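Cytochrome P450 268A2 Cyp268A2 (Mycobacterium marinum, PDB 6BLD) is a mycobacterial haem protein of the cytochrome P450 family, with a largely helical fold that encloses a haem and an adjoining ligand pocket. Local coordinates at residues 22-26 with 27-31; 287-290 with 291-294. All coordinates share one frame; numbering follows the deposited sequence.

Interaction 1: residues 22-26 with 27-31; sequences WASSA and SQRES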
# COMPACT_ATOMS: atom_id res chain seq x y z
N TRP A 22 -8.27 -11.07 -11.24
CA TRP A 22 -7.76 -10.57 -9.97
C TRP A 22 -7.92 -11.56 -8.83
O TRP A 22 -7.49 -11.28 -7.71
CB TRP A 22 -8.43 -9.23 -9.63
CG TRP A 22 -8.00 -8.16 -10.59
CD1 TRP A 22 -8.76 -7.59 -11.56
CD2 TRP A 22 -6.71 -7.56 -10.67
NE1 TRP A 22 -8.02 -6.66 -12.25
CE2 TRP A 22 -6.76 -6.62 -11.72
CE3 TRP A 22 -5.51 -7.72 -9.96
CZ2 TRP A 22 -5.66 -5.84 -12.08
CZ3 TRP A 22 -4.42 -6.95 -10.32
CH2 TRP A 22 -4.50 -6.02 -11.36
N ALA A 23 -8.53 -12.72 -9.09
CA ALA A 23 -8.55 -13.83 -8.15
C ALA A 23 -7.50 -14.88 -8.49
O ALA A 23 -7.34 -15.84 -7.73
CB ALA A 23 -9.94 -14.47 -8.12
N SER A 24 -6.79 -14.72 -9.60
CA SER A 24 -5.75 -15.65 -10.00
C SER A 24 -4.41 -15.27 -9.36
O SER A 24 -4.28 -14.24 -8.69
CB SER A 24 -5.62 -15.68 -11.53
OG SER A 24 -5.06 -14.48 -12.02
N SER A 25 -3.41 -16.12 -9.58
CA SER A 25 -2.10 -15.89 -9.00
C SER A 25 -1.42 -14.69 -9.64
O SER A 25 -1.77 -14.25 -10.74
CB SER A 25 -1.22 -17.13 -9.16
OG SER A 25 -0.80 -17.28 -10.51
N ALA A 26 -0.43 -14.15 -8.92
CA ALA A 26 0.36 -13.05 -9.47
C ALA A 26 1.18 -13.49 -10.67
O ALA A 26 1.44 -12.68 -11.57
CB ALA A 26 1.26 -12.46 -8.38
N SER A 27 1.61 -14.75 -10.69
CA SER A 27 2.37 -15.25 -11.83
C SER A 27 1.51 -15.31 -13.09
O SER A 27 1.98 -14.99 -14.19
CB SER A 27 2.94 -16.64 -11.52
OG SER A 27 3.50 -16.66 -10.22
N GLN A 28 0.24 -15.71 -12.95
CA GLN A 28 -0.65 -15.72 -14.10
C GLN A 28 -0.90 -14.31 -14.63
O GLN A 28 -0.92 -14.10 -15.85
CB GLN A 28 -1.98 -16.39 -13.73
CG GLN A 28 -3.07 -16.19 -14.76
CD GLN A 28 -4.09 -17.30 -14.76
OE1 GLN A 28 -4.13 -18.12 -13.84
NE2 GLN A 28 -4.93 -17.34 -15.79
N ARG A 29 -1.08 -13.35 -13.73
CA ARG A 29 -1.26 -11.96 -14.15
C ARG A 29 -0.02 -11.42 -14.85
O ARG A 29 -0.13 -10.57 -15.74
CB ARG A 29 -1.62 -11.09 -12.95
CG ARG A 29 -2.97 -11.41 -12.32
CD ARG A 29 -3.43 -10.29 -11.39
NE ARG A 29 -2.62 -10.23 -10.18
CZ ARG A 29 -2.91 -10.86 -9.04
NH1 ARG A 29 -4.01 -11.60 -8.97
NH2 ARG A 29 -2.12 -10.74 -7.99
N GLU A 30 1.16 -11.90 -14.46
CA GLU A 30 2.40 -11.41 -15.07
C GLU A 30 2.49 -11.81 -16.54
O GLU A 30 3.02 -11.05 -17.36
CB GLU A 30 3.61 -11.92 -14.29
CG GLU A 30 4.93 -11.90 -15.05
CD GLU A 30 5.39 -10.50 -15.42
OE1 GLU A 30 4.86 -9.52 -14.85
OE2 GLU A 30 6.29 -10.38 -16.27
N SER A 31 1.98 -13.00 -16.89
CA SER A 31 1.96 -13.40 -18.30
C SER A 31 1.10 -12.45 -19.13
O SER A 31 1.39 -12.24 -20.31
CB SER A 31 1.46 -14.83 -18.43
OG SER A 31 0.34 -15.06 -17.60
O HOH W 1 -5.14 -12.92 -6.18
O HOH W 2 -3.42 -18.50 -11.51
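Arg29 folds back from the first turn of helix 26-39 against Trp22, and the way it does so sets the shape of this local contact. Its CB lies 3.7 Å from Ala26 O, and CG, anti to the carbonyl carbon (chi1 -66°), lies 3.5 Å from Ser25 O and also comes close to Ser24 OG, which itself bonds to Phe21 O. CD then reaches the six-membered part of the Trp22 indole, 3.6 Å from CE3. A bend at chi3 (-70°) brings NE and the guanidinium alongside this ring, the side chains crossing at about a right angle and the planes 24° apart. Trp22 CE3 sits over one face of the guanidinium; Ser25 O and Ala26 CA occupy the opposite one. At the tip NH2 meets Ala26 CB, while NH1 is close to Ser24 O and donates to a water in the guanidinium plane, 3.3 Å away; this water may also donate to Trp22 O.

Ser25 is the N-cap residue. Its OG accepts from Gln28 N at 3.1 Å, and Ser25 O takes Arg29 N at 3.2 Å, beginning the helical bonding. A second water accepts from Ser25 N and lies very close to Gln28 OE1, whose side chain runs out beside Ser24. The indole has its own anchor, NE1 bonding to Leu16 O, and both Trp22 and Arg29 pack on Met309.

A buried arginine is thus held flat between an aromatic ring and backbone, with nearby carbonyl oxygens and water that would be expected to temper its charge, joining helix 19-23 to the capped start of helix 26-39.

Interaction 2: residues 287-290 with 291-294; sequences LADF and DTRI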
# COMPACT_ATOMS: atom_id res chain seq x y z
N LEU A 287 22.19 -12.70 6.02
CA LEU A 287 22.67 -13.02 7.36
C LEU A 287 24.18 -12.89 7.47
O LEU A 287 24.70 -12.56 8.54
CB LEU A 287 22.21 -14.42 7.75
CG LEU A 287 22.76 -15.03 9.04
CD1 LEU A 287 22.31 -14.22 10.24
CD2 LEU A 287 22.34 -16.49 9.17
N ALA A 288 24.91 -13.13 6.37
CA ALA A 288 26.37 -13.08 6.41
C ALA A 288 26.90 -11.68 6.68
O ALA A 288 28.03 -11.54 7.16
CB ALA A 288 26.94 -13.61 5.10
N ASP A 289 26.12 -10.64 6.38
CA ASP A 289 26.53 -9.26 6.62
C ASP A 289 25.31 -8.36 6.69
O ASP A 289 25.04 -7.59 5.77
CB ASP A 289 27.49 -8.79 5.52
CG ASP A 289 28.41 -7.68 5.98
OD1 ASP A 289 28.15 -7.11 7.06
OD2 ASP A 289 29.38 -7.38 5.27
N PHE A 290 24.56 -8.46 7.80
CA PHE A 290 23.23 -7.87 7.86
C PHE A 290 23.27 -6.35 7.78
O PHE A 290 22.58 -5.73 6.97
CB PHE A 290 22.52 -8.32 9.13
CG PHE A 290 21.10 -7.85 9.24
CD1 PHE A 290 20.06 -8.60 8.72
CD2 PHE A 290 20.80 -6.65 9.88
CE1 PHE A 290 18.75 -8.17 8.82
CE2 PHE A 290 19.49 -6.22 9.99
CZ PHE A 290 18.47 -6.98 9.46
N ASP A 291 24.09 -5.71 8.64
CA ASP A 291 24.05 -4.26 8.74
C ASP A 291 24.49 -3.59 7.45
O ASP A 291 24.05 -2.47 7.14
CB ASP A 291 24.92 -3.80 9.91
CG ASP A 291 24.34 -4.20 11.26
OD1 ASP A 291 23.29 -3.65 11.64
OD2 ASP A 291 24.94 -5.06 11.93
N THR A 292 25.35 -4.24 6.67
CA THR A 292 25.79 -3.70 5.39
C THR A 292 24.83 -4.01 4.25
O THR A 292 24.81 -3.26 3.26
CB THR A 292 27.19 -4.23 5.05
OG1 THR A 292 28.01 -4.21 6.22
CG2 THR A 292 27.84 -3.38 3.97
N ARG A 293 24.03 -5.07 4.36
CA ARG A 293 23.21 -5.53 3.25
C ARG A 293 21.72 -5.39 3.47
O ARG A 293 20.95 -5.65 2.54
CB ARG A 293 23.54 -7.00 2.95
CG ARG A 293 24.99 -7.24 2.56
CD ARG A 293 25.36 -8.71 2.61
NE ARG A 293 26.68 -8.95 2.03
CZ ARG A 293 27.24 -10.15 1.91
NH1 ARG A 293 26.60 -11.23 2.34
NH2 ARG A 293 28.45 -10.26 1.37
N ILE A 294 21.28 -4.97 4.66
CA ILE A 294 19.84 -4.87 4.91
C ILE A 294 19.22 -3.75 4.09
O ILE A 294 18.03 -3.80 3.76
CB ILE A 294 19.58 -4.69 6.42
CG1 ILE A 294 18.08 -4.79 6.72
CG2 ILE A 294 20.15 -3.37 6.92
CD1 ILE A 294 17.42 -6.04 6.18
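Phe290 and Ile294, one helical turn apart, lie side by side and point the same way. Ile294 CB stands over one face of the phenyl ring in a CH-pi contact, 4.0 Å from the centroid and 16° off its normal, while CG1 and CD1 continue to the far end of the ring, CG1 reaching 3.5 Å from CZ. Phe290 CG and Ile294 CG1 each lie anti to their backbone N (chi1 -176° and -172°), which sends both side chains out in one direction.

Around the turn, Asp289 and Arg293 meet differently. The extended arginine runs past Asp289, whose CB lies over one face of the guanidinium, 3.6 Å from NE. Asp289 OD2 is well out of that plane, so no N-H points at it and any attraction would be electrostatic, with OD2 4.5 Å from NE; NH1 bonds to Trp285 O, and the guanidinium also makes a cation-pi contact with the Trp285 ring.

Asp289 holds the N-cap position without a capping bond, its OD1 instead accepting from Thr292 OG1 at 3.0 Å, from above the carboxylate plane. Phe290 O accepts from both Arg293 N and Ile294 N. The hydroxyl bond thus fixes the carboxylate to Thr292 rather than to the helix backbone.

Interactions 1 and 2 are separate local contacts, both at places where one helix gives way to the next: 19-23 to 26-39 in the first, 280-288 to 290-305 in the second. Their centres are 32 Å apart and their nearest atoms about 22 Å, with no touch between them. Neither lines the haem or ligand pocket. The side chain of Trp22 is about 14 Å from both the haem and the bound (3E,5E)-6,10-dimethylundeca-3,5,9-trien-2-one, and that of Ile294 is likewise about 14 Å from the haem. The centre of interaction 1 lies about 18 Å from the centre of the chain, that of interaction 2 about 26 Å. Of the two N-cap residues, only the first makes a capping bond.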